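Local coordinates for protein putative phosphomannomutase (Thermus thermophilus, PDB 1TUO) that probably shifts a phosphate group between positions of a phosphosugar in a magnesium-dependent manner, as other members of the phosphohexose mutase family do, at residues R403-L408 with E456-L461; A36-R41 with L139-A144; R284-K289 with F322-C327; V179-S184 with A234-E239; T294-R299 with T377-A382. All blocks are in the same frame, centred on the assembly; numbering follows the deposited sequence.

Contact 1: residues R403-L408 with E456-L461; sequences RPLAGL and EEARKL
Apolar packing carries most of this meeting between the loop 403-408 and the end of helix 448-459, and no hydrogen bond crosses it. Leu405 is central to it. Its CG lies anti to the carbonyl carbon, and the two branches divide the work: CD1 presses on CB of Ala458 at 3.3 Å, tighter than ordinary van der Waals contact, while CD2 meets CD2 of Leu461 tip to tip at 3.6 Å. Beside them, CB of Leu405 faces CB of Glu457 at 4.1 Å, and CG of Glu457 rests against the backbone N of Ala406. A type II' turn from Leu405 to Leu408 then carries the loop away.

Charged groups take part through their carbon chains or their edges. Arg403 is extended from CG to NE, so its CD lies 3.3 Å from CD2 of Leu461 and its guanidinium brings an edge to that leucine, with NH1 of Arg403 3.2 Å from CG of Leu461. Within 456-461, NZ of Lys460 forms a salt bridge with OE2 of Glu457. Tyr423 and Leu454 also touch Leu405, extending the apolar patch within the C-terminal domain. The chemistry implies a join held by the fit of aliphatic groups, with charge kept to its margin.

Contact 2: residues A36-R41 with L139-A144; sequences AEAYGR and LVPEEA
Helix 29-45 of the first alpha/beta/alpha domain is met here by the loop that follows helix 130-138 and leads toward strand 152-154. Ala38 is the closest point of approach, its CA 4.6 Å from that of Val140. Such proximity suits a one-carbon side chain: CB of Ala38 sits 3.6 Å from the carbonyl O of Leu139 and 3.7 Å from CG2 of Val140. Val140 reaches back with this branch although its CB points away from the helix. On one flank Leu139 lays CB and CD1 against the backbone O of Ala38. On the other, the ring of Pro141 crosses the Glu37 chain at about a right angle, its CG 4.0 Å from CB of Glu37.

Glu37 turns at chi2 (74°), and its OE1 is gripped side-on by Arg41, one turn further along the helix. NE of Arg41 bonds to the anti lone pair of Glu37 OE1 at 3.0 Å, whereas NH2 of Arg41, 3.1 Å from the same OE1, comes from above the carboxylate plane; OE2 is bonded to His71. An alanine in place of Glu37 would lose the bonds to Arg41 and His71 and the CG that meets the proline ring, and would probably leave Arg41 less fixed. Around this one-turn salt bridge, the connection from helix 130-138 to strand 152-154 lies along helix 29-45, in the outer layer of the first alpha/beta/alpha domain.

Contact 3: residues R284-K289 with F322-C327; sequences RGRAVK and FLKGDC
Phe322, at the end of helix 315-322, opens the second segment: its ring turns an edge to CG2 of Val288, with CE1 4.4 Å from that methyl. A type I turn from Phe322 to Gly325 then takes the chain off the helix, and Lys324 projects from it toward the strand. Its chain is bent at chi3 and crosses Arg286 at about a right angle, bringing CD within 3.0 Å of NH2 of Arg286. The two cationic ends also come close, NH2 of Arg286 lying 3.4 Å from NZ of Lys324, but Glu321 forms salt bridges with both. Gly325 completes the exit from the helix with a positive phi of 84°.

Asp326 contributes mainly through its backbone. Its carbonyl O accepts from N of Arg286 at 3.0 Å, with the donor in the carbonyl plane and an N-H...O angle of 156°. The same oxygen lies close to CA of Gly285, where a CB would collide with it.

Cys327 begins strand 327-331 and pairs with Arg286 in a parallel bridge. Its SG lies over one face of the Arg286 guanidinium, 3.4 Å above the plane and displaced toward the rim; on another side it meets CG2 of Val288 at 3.6 Å. NH1 of Arg286 is bonded in turn to Thr309 of the adjoining strand.

This start of a parallel strand pair in the third alpha/beta/alpha domain thus combines a backbone bond with a sulfur atom against the face of a guanidinium, and the shared carboxylate of Glu321 would probably offset the repulsion between the two positive side chains.

Contact 4: residues V179-S184 with A234-E239; sequences VLYHDS and AVLGPE
Strand 180-183 belongs to the mixed sheet of the second alpha/beta/alpha domain, and helix 230-236, with the turn after it, packs on that sheet through Tyr181. The backbones stay well apart, with 8.5 Å between the CA atoms of Tyr181 and Leu236, so the phenol ring spans the layers. Its CG lies anti to the carbonyl carbon (chi1 -71°), which sends the ring out from the strand toward the helix end.

Apolar contacts come to one face of the ring and obliquely to it. Leu236 provides a CH-pi interaction: its CD2 stands over one face, 4.2 Å from the ring centroid and displaced toward the rim, as the two side chains slide past each other in opposite directions. Val235, one residue earlier on the helix, approaches obliquely and sets CG1 3.6 Å from CE2 of Tyr181. Ala245, on the adjacent strand 244-248, touches both Tyr181 and Leu236, so the helix and two strands share this packing.

Polar contact is confined to the far end of the ring. A type I turn from Leu236 to Glu239 folds the chain back after the helix and presents Glu239 tip to tip with the tyrosine. The glutamate chain bends at chi2 (-56°), which also brings its CG within 3.8 Å of CE1 of Tyr181. Arg207 makes a weak hydrogen bond to OH of Tyr181, and its positive charge would probably favour the nearby carboxylate in its ionised form. The Tyr181 hydroxyl donates to OE2 of Glu239 across 2.8 Å, meeting that oxygen from well above the carboxylate plane.

Contact 5: residues T294-R299 with T377-A382; sequences TWLLDR and TGLTHA
The guanidinium of Arg299 has Leu379 on one face, with CD1 4.0 Å above the plane and over its centre, and the carbonyl O of Thr377 at its edge. The Thr377 O accepts from NH1 of Arg299 at 2.7 Å, almost along the C=O axis, although the N-H...O angle is a bent 137°. Bends at chi2 and chi3 fold Arg299 back to reach it, and its CG comes to 3.5 Å from CB of Thr377. Across the contact, the indole of Trp295 and the imidazole of His381 are met obliquely, by CD1 of Leu379 and OG1 of Thr294.

Between these groups Leu296 fills the middle: its CD1 slides past CB of Leu379 at 4.0 Å, and its CD2 is as far from CB of His381. OG1 of Thr294 caps the helix start, accepting from N of Leu296 at 2.9 Å, and Glu444 binds both this hydroxyl and ND1 of His381. OG1 of Thr377, bonded also to the Val373 carbonyl, accepts from N of Leu379 in an ST turn as Gly378 leaves the helix. An alanine at Arg299 would remove the bond to the Thr377 carbonyl and the surface under Leu379, and would probably loosen the linker here.

Helix 296-304 of the third domain thereby packs against the connection from helix 366-377 to strand 382-386, where the C-terminal domain's sheet begins, while Phe370 and Val373 of helix 366-377 touch Leu296.

The five contacts sample the four domains of a phosphohexose mutase: contact 2 lies in the first, contact 4 in the second, contact 3 in the third and contact 1 in the C-terminal domain, while contact 5 joins the last two. Contacts 3 and 5 touch directly where strand 286-290 is followed in the chain by helix 296-304; NZ of Lys289 forms a 2.7 Å salt bridge with OD2 of Asp298, and their segments alternate along the chain. Contact 1 comes within about 8 Å of contact 5 at the nearest atoms. Contact 2 is remote, its centre about 48 Å from that of contact 1 and on the opposite side of the chain's centre from contacts 4 and 5.

Contact 1: residues R403-L408 with E456-L461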
# COMPACT_ATOMS: atom_id res chain seq x y z
N ARG A 403 -31.07 5.99 6.39
CA ARG A 403 -31.46 6.51 7.69
C ARG A 403 -30.64 7.76 8.02
O ARG A 403 -29.42 7.68 8.19
CB ARG A 403 -31.22 5.45 8.77
CG ARG A 403 -31.80 4.08 8.45
CD ARG A 403 -31.47 3.07 9.55
NE ARG A 403 -31.92 1.72 9.22
CZ ARG A 403 -31.81 0.67 10.03
NH1 ARG A 403 -31.24 0.81 11.23
NH2 ARG A 403 -32.26 -0.51 9.66
N PRO A 404 -31.29 8.92 8.11
CA PRO A 404 -30.60 10.18 8.42
C PRO A 404 -29.91 10.11 9.78
O PRO A 404 -30.44 9.53 10.72
CB PRO A 404 -31.72 11.21 8.38
CG PRO A 404 -32.91 10.42 8.83
CD PRO A 404 -32.75 9.14 8.06
N LEU A 405 -28.71 10.70 9.87
CA LEU A 405 -27.95 10.68 11.11
C LEU A 405 -27.55 12.09 11.53
O LEU A 405 -27.21 12.93 10.69
CB LEU A 405 -26.70 9.82 10.94
CG LEU A 405 -26.96 8.40 10.41
CD1 LEU A 405 -25.65 7.66 10.26
CD2 LEU A 405 -27.89 7.65 11.37
N ALA A 406 -27.59 12.35 12.84
CA ALA A 406 -27.28 13.67 13.35
C ALA A 406 -28.34 14.60 12.77
O ALA A 406 -29.50 14.19 12.63
CB ALA A 406 -25.89 14.11 12.92
N GLY A 407 -27.97 15.82 12.43
CA GLY A 407 -28.94 16.74 11.87
C GLY A 407 -28.77 16.93 10.38
O GLY A 407 -29.03 18.01 9.84
N LEU A 408 -28.33 15.86 9.71
CA LEU A 408 -28.10 15.92 8.27
C LEU A 408 -29.21 15.28 7.43
O LEU A 408 -29.68 14.18 7.73
CB LEU A 408 -26.77 15.25 7.93
CG LEU A 408 -25.54 15.69 8.73
CD1 LEU A 408 -24.31 14.99 8.17
CD2 LEU A 408 -25.38 17.20 8.67
N GLU A 456 -21.33 8.09 16.04
CA GLU A 456 -22.11 7.76 17.23
C GLU A 456 -23.55 7.41 16.90
O GLU A 456 -24.13 6.51 17.50
CB GLU A 456 -22.09 8.94 18.22
CG GLU A 456 -20.77 9.13 18.96
CD GLU A 456 -20.41 7.94 19.85
OE1 GLU A 456 -21.34 7.33 20.41
OE2 GLU A 456 -19.21 7.64 20.00
N GLU A 457 -24.15 8.13 15.95
CA GLU A 457 -25.53 7.86 15.56
C GLU A 457 -25.60 6.67 14.61
O GLU A 457 -26.54 5.87 14.67
CB GLU A 457 -26.15 9.09 14.90
CG GLU A 457 -26.11 10.38 15.73
CD GLU A 457 -26.97 10.31 16.98
OE1 GLU A 457 -27.17 11.37 17.61
OE2 GLU A 457 -27.44 9.21 17.34
N ALA A 458 -24.62 6.56 13.72
CA ALA A 458 -24.60 5.46 12.76
C ALA A 458 -24.43 4.14 13.51
O ALA A 458 -25.03 3.12 13.14
CB ALA A 458 -23.45 5.65 11.78
N ARG A 459 -23.62 4.17 14.56
CA ARG A 459 -23.34 3.00 15.38
C ARG A 459 -24.61 2.37 15.97
O ARG A 459 -24.80 1.15 15.90
CB ARG A 459 -22.41 3.42 16.52
CG ARG A 459 -21.72 2.29 17.26
CD ARG A 459 -20.70 2.88 18.22
NE ARG A 459 -19.81 1.88 18.79
CZ ARG A 459 -18.69 2.17 19.45
NH1 ARG A 459 -18.34 3.44 19.62
NH2 ARG A 459 -17.92 1.21 19.93
N LYS A 460 -25.48 3.21 16.53
CA LYS A 460 -26.72 2.74 17.13
C LYS A 460 -27.64 2.07 16.12
O LYS A 460 -28.70 1.55 16.49
CB LYS A 460 -27.45 3.91 17.80
CG LYS A 460 -26.60 4.67 18.81
CD LYS A 460 -27.43 5.67 19.61
CE LYS A 460 -28.09 6.70 18.71
NZ LYS A 460 -28.89 7.69 19.49
N LEU A 461 -27.23 2.06 14.86
CA LEU A 461 -28.01 1.44 13.80
C LEU A 461 -27.55 0.02 13.52
O LEU A 461 -28.19 -0.72 12.78
CB LEU A 461 -27.91 2.29 12.52
CG LEU A 461 -29.15 3.08 12.11
CD1 LEU A 461 -29.84 3.68 13.33
CD2 LEU A 461 -28.74 4.17 11.13

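Contact 2: residues A36-R41 with L139-A144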
# COMPACT_ATOMS: atom_id res chain seq x y z
N ALA A 36 2.61 -23.89 -2.89
CA ALA A 36 3.70 -23.88 -3.85
C ALA A 36 3.38 -24.80 -5.02
O ALA A 36 3.61 -24.45 -6.18
CB ALA A 36 5.01 -24.30 -3.19
N GLU A 37 2.86 -25.98 -4.71
CA GLU A 37 2.50 -26.95 -5.74
C GLU A 37 1.44 -26.38 -6.67
O GLU A 37 1.51 -26.53 -7.89
CB GLU A 37 1.97 -28.24 -5.10
CG GLU A 37 1.74 -29.37 -6.09
CD GLU A 37 3.03 -30.00 -6.57
OE1 GLU A 37 2.99 -30.72 -7.60
OE2 GLU A 37 4.09 -29.80 -5.93
N ALA A 38 0.44 -25.72 -6.09
CA ALA A 38 -0.65 -25.13 -6.86
C ALA A 38 -0.12 -24.05 -7.79
O ALA A 38 -0.45 -24.01 -8.97
CB ALA A 38 -1.68 -24.52 -5.92
N TYR A 39 0.71 -23.17 -7.24
CA TYR A 39 1.29 -22.08 -8.01
C TYR A 39 2.20 -22.58 -9.13
O TYR A 39 2.15 -22.07 -10.25
CB TYR A 39 2.06 -21.15 -7.06
CG TYR A 39 2.58 -19.89 -7.71
CD1 TYR A 39 1.74 -19.08 -8.48
CD2 TYR A 39 3.90 -19.49 -7.53
CE1 TYR A 39 2.20 -17.90 -9.05
CE2 TYR A 39 4.37 -18.31 -8.10
CZ TYR A 39 3.53 -17.52 -8.85
OH TYR A 39 4.00 -16.35 -9.40
N GLY A 40 3.03 -23.57 -8.82
CA GLY A 40 3.93 -24.11 -9.82
C GLY A 40 3.18 -24.76 -10.96
O GLY A 40 3.52 -24.57 -12.13
N ARG A 41 2.16 -25.55 -10.63
CA ARG A 41 1.36 -26.23 -11.65
C ARG A 41 0.71 -25.18 -12.54
O ARG A 41 0.66 -25.33 -13.76
CB ARG A 41 0.29 -27.11 -11.00
CG ARG A 41 0.85 -28.26 -10.19
CD ARG A 41 -0.22 -29.27 -9.78
NE ARG A 41 0.32 -30.29 -8.88
CZ ARG A 41 -0.32 -31.41 -8.53
NH1 ARG A 41 -1.53 -31.67 -9.00
NH2 ARG A 41 0.26 -32.27 -7.70
N LEU A 139 -6.09 -25.28 -7.91
CA LEU A 139 -5.04 -26.29 -8.02
C LEU A 139 -4.36 -26.73 -6.72
O LEU A 139 -3.42 -27.52 -6.75
CB LEU A 139 -3.97 -25.80 -9.00
CG LEU A 139 -4.42 -25.66 -10.45
CD1 LEU A 139 -3.35 -24.92 -11.24
CD2 LEU A 139 -4.67 -27.05 -11.04
N VAL A 140 -4.84 -26.23 -5.58
CA VAL A 140 -4.24 -26.62 -4.31
C VAL A 140 -4.54 -28.09 -4.03
O VAL A 140 -5.70 -28.48 -3.93
CB VAL A 140 -4.78 -25.76 -3.14
CG1 VAL A 140 -4.21 -26.27 -1.82
CG2 VAL A 140 -4.39 -24.30 -3.34
N PRO A 141 -3.49 -28.92 -3.90
CA PRO A 141 -3.67 -30.35 -3.63
C PRO A 141 -3.98 -30.59 -2.16
O PRO A 141 -3.68 -29.76 -1.32
CB PRO A 141 -2.32 -30.93 -4.03
CG PRO A 141 -1.37 -29.86 -3.57
CD PRO A 141 -2.06 -28.58 -4.03
N GLU A 142 -4.58 -31.74 -1.87
CA GLU A 142 -4.91 -32.07 -0.49
C GLU A 142 -3.63 -32.29 0.30
O GLU A 142 -3.55 -31.97 1.48
CB GLU A 142 -5.77 -33.34 -0.43
CG GLU A 142 -7.17 -33.15 -0.99
CD GLU A 142 -7.95 -32.10 -0.22
OE1 GLU A 142 -8.21 -32.32 0.98
OE2 GLU A 142 -8.30 -31.06 -0.82
N GLU A 143 -2.63 -32.84 -0.38
CA GLU A 143 -1.36 -33.13 0.24
C GLU A 143 -0.21 -32.75 -0.69
O GLU A 143 -0.33 -32.84 -1.92
CB GLU A 143 -1.30 -34.62 0.58
CG GLU A 143 -0.13 -35.04 1.42
CD GLU A 143 -0.74 -36.35 1.84
OE1 GLU A 143 -1.66 -36.58 2.62
OE2 GLU A 143 -0.33 -37.18 1.04
N ALA A 144 0.90 -32.32 -0.10
CA ALA A 144 2.07 -31.93 -0.87
C ALA A 144 3.35 -32.35 -0.15
O ALA A 144 3.34 -32.66 1.04
CB ALA A 144 2.07 -30.43 -1.10

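Contact 3: residues R284-K289 with F322-C327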
# COMPACT_ATOMS: atom_id res chain seq x y z
N ARG A 284 -1.49 14.05 -17.25
CA ARG A 284 -2.88 14.04 -17.68
C ARG A 284 -3.47 12.65 -17.59
O ARG A 284 -2.76 11.67 -17.39
CB ARG A 284 -3.00 14.57 -19.11
CG ARG A 284 -3.75 15.89 -19.21
CD ARG A 284 -3.13 16.94 -18.31
NE ARG A 284 -3.88 18.19 -18.30
CZ ARG A 284 -3.55 19.25 -17.56
NH1 ARG A 284 -2.50 19.20 -16.76
NH2 ARG A 284 -4.28 20.35 -17.62
N GLY A 285 -4.79 12.58 -17.73
CA GLY A 285 -5.47 11.30 -17.65
C GLY A 285 -6.44 11.33 -16.49
O GLY A 285 -6.89 12.40 -16.08
N ARG A 286 -6.75 10.17 -15.94
CA ARG A 286 -7.69 10.10 -14.83
C ARG A 286 -7.04 9.59 -13.55
O ARG A 286 -5.96 8.99 -13.57
CB ARG A 286 -8.85 9.18 -15.21
CG ARG A 286 -8.37 7.86 -15.75
CD ARG A 286 -9.50 6.98 -16.29
NE ARG A 286 -8.94 5.75 -16.85
CZ ARG A 286 -9.35 4.53 -16.54
NH1 ARG A 286 -10.34 4.34 -15.67
NH2 ARG A 286 -8.75 3.48 -17.09
N ALA A 287 -7.70 9.87 -12.43
CA ALA A 287 -7.23 9.41 -11.13
C ALA A 287 -8.18 8.27 -10.79
O ALA A 287 -9.38 8.35 -11.09
CB ALA A 287 -7.36 10.54 -10.10
N VAL A 288 -7.66 7.21 -10.18
CA VAL A 288 -8.49 6.07 -9.81
C VAL A 288 -8.50 5.96 -8.29
O VAL A 288 -7.45 6.07 -7.66
CB VAL A 288 -7.95 4.76 -10.43
CG1 VAL A 288 -8.95 3.63 -10.22
CG2 VAL A 288 -7.66 4.97 -11.91
N LYS A 289 -9.68 5.75 -7.71
CA LYS A 289 -9.80 5.65 -6.25
C LYS A 289 -10.83 4.60 -5.87
O LYS A 289 -11.79 4.37 -6.60
CB LYS A 289 -10.24 7.00 -5.67
CG LYS A 289 -11.53 7.54 -6.28
CD LYS A 289 -12.16 8.68 -5.47
CE LYS A 289 -13.32 8.18 -4.61
NZ LYS A 289 -14.11 9.27 -3.96
N PHE A 322 -5.10 0.87 -14.50
CA PHE A 322 -3.76 1.37 -14.81
C PHE A 322 -3.28 0.78 -16.14
O PHE A 322 -2.73 1.48 -16.99
CB PHE A 322 -2.78 0.95 -13.72
CG PHE A 322 -2.64 1.93 -12.60
CD1 PHE A 322 -3.68 2.80 -12.27
CD2 PHE A 322 -1.48 1.96 -11.83
CE1 PHE A 322 -3.57 3.67 -11.19
CE2 PHE A 322 -1.35 2.82 -10.74
CZ PHE A 322 -2.40 3.68 -10.42
N LEU A 323 -3.50 -0.52 -16.31
CA LEU A 323 -3.07 -1.21 -17.52
C LEU A 323 -3.75 -0.66 -18.78
O LEU A 323 -3.31 -0.93 -19.90
CB LEU A 323 -3.31 -2.72 -17.37
CG LEU A 323 -2.51 -3.36 -16.23
CD1 LEU A 323 -2.83 -4.84 -16.12
CD2 LEU A 323 -1.02 -3.16 -16.46
N LYS A 324 -4.81 0.13 -18.59
CA LYS A 324 -5.52 0.75 -19.71
C LYS A 324 -4.59 1.82 -20.29
O LYS A 324 -4.67 2.15 -21.48
CB LYS A 324 -6.84 1.38 -19.24
CG LYS A 324 -7.79 1.80 -20.36
CD LYS A 324 -9.13 2.34 -19.83
CE LYS A 324 -9.91 1.28 -19.04
NZ LYS A 324 -11.26 1.76 -18.55
N GLY A 325 -3.72 2.36 -19.44
CA GLY A 325 -2.75 3.35 -19.88
C GLY A 325 -3.18 4.81 -19.94
O GLY A 325 -2.48 5.63 -20.55
N ASP A 326 -4.29 5.16 -19.31
CA ASP A 326 -4.77 6.53 -19.34
C ASP A 326 -4.96 7.11 -17.93
O ASP A 326 -5.78 8.00 -17.73
CB ASP A 326 -6.10 6.59 -20.10
CG ASP A 326 -6.54 8.01 -20.42
OD1 ASP A 326 -7.66 8.18 -20.96
OD2 ASP A 326 -5.77 8.95 -20.15
N CYS A 327 -4.18 6.62 -16.97
CA CYS A 327 -4.27 7.09 -15.58
C CYS A 327 -2.97 7.78 -15.15
O CYS A 327 -1.91 7.56 -15.75
CB CYS A 327 -4.52 5.91 -14.64
SG CYS A 327 -5.92 4.84 -15.03

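Contact 4: residues V179-S184 with A234-E239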
# COMPACT_ATOMS: atom_id res chain seq x y z
N VAL A 179 14.30 18.10 7.16
CA VAL A 179 14.82 16.79 7.50
C VAL A 179 13.67 15.81 7.32
O VAL A 179 12.53 16.12 7.64
CB VAL A 179 15.30 16.72 8.96
CG1 VAL A 179 14.20 17.20 9.89
CG2 VAL A 179 15.70 15.30 9.32
N LEU A 180 13.98 14.63 6.79
CA LEU A 180 12.94 13.62 6.61
C LEU A 180 13.11 12.53 7.66
O LEU A 180 14.18 11.92 7.76
CB LEU A 180 13.02 13.01 5.21
CG LEU A 180 11.99 11.90 4.91
CD1 LEU A 180 10.58 12.47 4.97
CD2 LEU A 180 12.26 11.31 3.54
N TYR A 181 12.07 12.31 8.45
CA TYR A 181 12.11 11.26 9.45
C TYR A 181 11.45 10.06 8.78
O TYR A 181 10.42 10.21 8.12
CB TYR A 181 11.32 11.65 10.70
CG TYR A 181 11.99 12.73 11.53
CD1 TYR A 181 11.87 14.07 11.19
CD2 TYR A 181 12.75 12.39 12.65
CE1 TYR A 181 12.50 15.06 11.95
CE2 TYR A 181 13.38 13.37 13.42
CZ TYR A 181 13.26 14.70 13.06
OH TYR A 181 13.88 15.67 13.82
N HIS A 182 12.06 8.89 8.92
CA HIS A 182 11.51 7.68 8.34
C HIS A 182 11.33 6.61 9.40
O HIS A 182 12.30 6.00 9.85
CB HIS A 182 12.41 7.12 7.24
CG HIS A 182 11.89 5.86 6.62
ND1 HIS A 182 12.68 5.01 5.87
CD2 HIS A 182 10.66 5.30 6.64
CE1 HIS A 182 11.95 3.98 5.46
NE2 HIS A 182 10.72 4.14 5.91
N ASP A 183 10.07 6.40 9.77
CA ASP A 183 9.68 5.39 10.74
C ASP A 183 9.41 4.15 9.89
O ASP A 183 8.45 4.13 9.12
CB ASP A 183 8.42 5.87 11.45
CG ASP A 183 7.87 4.86 12.44
OD1 ASP A 183 6.84 5.19 13.06
OD2 ASP A 183 8.46 3.76 12.61
N SER A 184 10.27 3.14 10.02
CA SER A 184 10.11 1.90 9.26
C SER A 184 9.22 0.90 9.98
O SER A 184 8.83 -0.12 9.41
CB SER A 184 11.49 1.27 9.00
OG SER A 184 12.22 2.04 8.07
N ALA A 234 5.55 11.75 18.85
CA ALA A 234 6.32 12.42 19.90
C ALA A 234 7.55 13.12 19.33
O ALA A 234 7.81 14.29 19.63
CB ALA A 234 6.73 11.41 20.97
N VAL A 235 8.32 12.41 18.51
CA VAL A 235 9.52 12.96 17.91
C VAL A 235 9.23 14.21 17.08
O VAL A 235 9.99 15.18 17.11
CB VAL A 235 10.23 11.92 17.00
CG1 VAL A 235 11.45 12.54 16.34
CG2 VAL A 235 10.63 10.70 17.81
N LEU A 236 8.13 14.20 16.33
CA LEU A 236 7.76 15.34 15.49
C LEU A 236 7.10 16.49 16.25
O LEU A 236 6.94 17.58 15.71
CB LEU A 236 6.85 14.89 14.35
CG LEU A 236 7.51 14.36 13.08
CD1 LEU A 236 8.15 15.52 12.32
CD2 LEU A 236 8.55 13.31 13.42
N GLY A 237 6.73 16.24 17.50
CA GLY A 237 6.08 17.27 18.31
C GLY A 237 6.75 18.63 18.24
O GLY A 237 6.12 19.60 17.83
N PRO A 238 8.03 18.74 18.64
CA PRO A 238 8.78 20.00 18.64
C PRO A 238 9.45 20.38 17.31
O PRO A 238 10.20 21.35 17.25
CB PRO A 238 9.80 19.78 19.75
CG PRO A 238 10.14 18.32 19.56
CD PRO A 238 8.78 17.69 19.35
N GLU A 239 9.17 19.62 16.26
CA GLU A 239 9.76 19.92 14.96
C GLU A 239 9.08 21.10 14.29
O GLU A 239 8.04 21.58 14.75
CB GLU A 239 9.66 18.70 14.03
CG GLU A 239 10.88 17.81 14.06
CD GLU A 239 12.15 18.57 13.73
OE1 GLU A 239 12.12 19.40 12.80
OE2 GLU A 239 13.18 18.32 14.40

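Contact 5: residues T294-R299 with T377-A382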
# COMPACT_ATOMS: atom_id res chain seq x y z
N THR A 294 -11.81 9.77 -0.07
CA THR A 294 -12.41 11.10 0.06
C THR A 294 -13.02 11.62 -1.23
O THR A 294 -12.46 11.42 -2.32
CB THR A 294 -11.35 12.13 0.50
OG1 THR A 294 -11.94 13.44 0.50
CG2 THR A 294 -10.16 12.12 -0.46
N TRP A 295 -14.15 12.31 -1.12
CA TRP A 295 -14.77 12.86 -2.31
C TRP A 295 -14.08 14.15 -2.73
O TRP A 295 -14.49 14.79 -3.70
CB TRP A 295 -16.27 13.12 -2.10
CG TRP A 295 -16.63 13.85 -0.86
CD1 TRP A 295 -15.80 14.60 -0.07
CD2 TRP A 295 -17.92 13.92 -0.26
NE1 TRP A 295 -16.50 15.13 0.99
CE2 TRP A 295 -17.81 14.73 0.89
CE3 TRP A 295 -19.17 13.38 -0.59
CZ2 TRP A 295 -18.90 15.01 1.71
CZ3 TRP A 295 -20.26 13.66 0.23
CH2 TRP A 295 -20.11 14.47 1.37
N LEU A 296 -13.04 14.55 -2.00
CA LEU A 296 -12.31 15.76 -2.37
C LEU A 296 -11.57 15.46 -3.67
O LEU A 296 -11.30 16.36 -4.45
CB LEU A 296 -11.31 16.17 -1.28
CG LEU A 296 -11.74 17.31 -0.34
CD1 LEU A 296 -12.79 16.80 0.64
CD2 LEU A 296 -10.52 17.84 0.42
N LEU A 297 -11.25 14.19 -3.91
CA LEU A 297 -10.54 13.86 -5.14
C LEU A 297 -11.49 14.08 -6.33
O LEU A 297 -11.09 14.66 -7.35
CB LEU A 297 -10.06 12.40 -5.13
CG LEU A 297 -9.25 11.98 -6.36
CD1 LEU A 297 -8.06 12.91 -6.56
CD2 LEU A 297 -8.78 10.54 -6.19
N ASP A 298 -12.74 13.64 -6.18
CA ASP A 298 -13.74 13.82 -7.24
C ASP A 298 -13.90 15.31 -7.52
O ASP A 298 -13.93 15.74 -8.68
CB ASP A 298 -15.10 13.25 -6.82
CG ASP A 298 -15.02 11.81 -6.35
OD1 ASP A 298 -15.73 10.97 -6.93
OD2 ASP A 298 -14.26 11.53 -5.41
N ARG A 299 -14.02 16.10 -6.45
CA ARG A 299 -14.19 17.54 -6.58
C ARG A 299 -12.98 18.19 -7.23
O ARG A 299 -13.12 19.06 -8.09
CB ARG A 299 -14.45 18.18 -5.20
CG ARG A 299 -14.57 19.71 -5.20
CD ARG A 299 -15.70 20.21 -6.10
NE ARG A 299 -17.03 19.94 -5.56
CZ ARG A 299 -17.60 20.64 -4.58
NH1 ARG A 299 -16.97 21.66 -4.02
NH2 ARG A 299 -18.82 20.32 -4.16
N THR A 377 -10.91 22.96 -3.92
CA THR A 377 -12.11 22.13 -3.95
C THR A 377 -13.29 22.83 -3.28
O THR A 377 -14.44 22.52 -3.56
CB THR A 377 -11.92 20.78 -3.21
OG1 THR A 377 -11.52 21.03 -1.85
CG2 THR A 377 -10.86 19.94 -3.90
N GLY A 378 -12.98 23.76 -2.39
CA GLY A 378 -14.03 24.48 -1.68
C GLY A 378 -14.62 23.62 -0.58
O GLY A 378 -15.71 23.90 -0.07
N LEU A 379 -13.90 22.57 -0.21
CA LEU A 379 -14.36 21.64 0.82
C LEU A 379 -13.36 21.48 1.95
O LEU A 379 -12.15 21.63 1.75
CB LEU A 379 -14.63 20.27 0.20
CG LEU A 379 -15.65 20.17 -0.93
CD1 LEU A 379 -15.60 18.77 -1.54
CD2 LEU A 379 -17.04 20.47 -0.38
N THR A 380 -13.86 21.16 3.14
CA THR A 380 -13.01 20.92 4.30
C THR A 380 -13.08 19.41 4.52
O THR A 380 -14.10 18.79 4.25
CB THR A 380 -13.54 21.65 5.56
OG1 THR A 380 -13.46 23.07 5.35
CG2 THR A 380 -12.71 21.28 6.78
N HIS A 381 -11.99 18.83 5.01
CA HIS A 381 -11.91 17.39 5.22
C HIS A 381 -11.66 16.92 6.64
O HIS A 381 -10.82 17.46 7.35
CB HIS A 381 -10.81 16.81 4.32
CG HIS A 381 -10.46 15.39 4.63
ND1 HIS A 381 -11.17 14.32 4.11
CD2 HIS A 381 -9.50 14.85 5.41
CE1 HIS A 381 -10.65 13.19 4.56
NE2 HIS A 381 -9.64 13.49 5.36
N ALA A 382 -12.41 15.89 7.04
CA ALA A 382 -12.28 15.26 8.34
C ALA A 382 -12.67 13.81 8.10
O ALA A 382 -13.58 13.54 7.32
CB ALA A 382 -13.21 15.92 9.37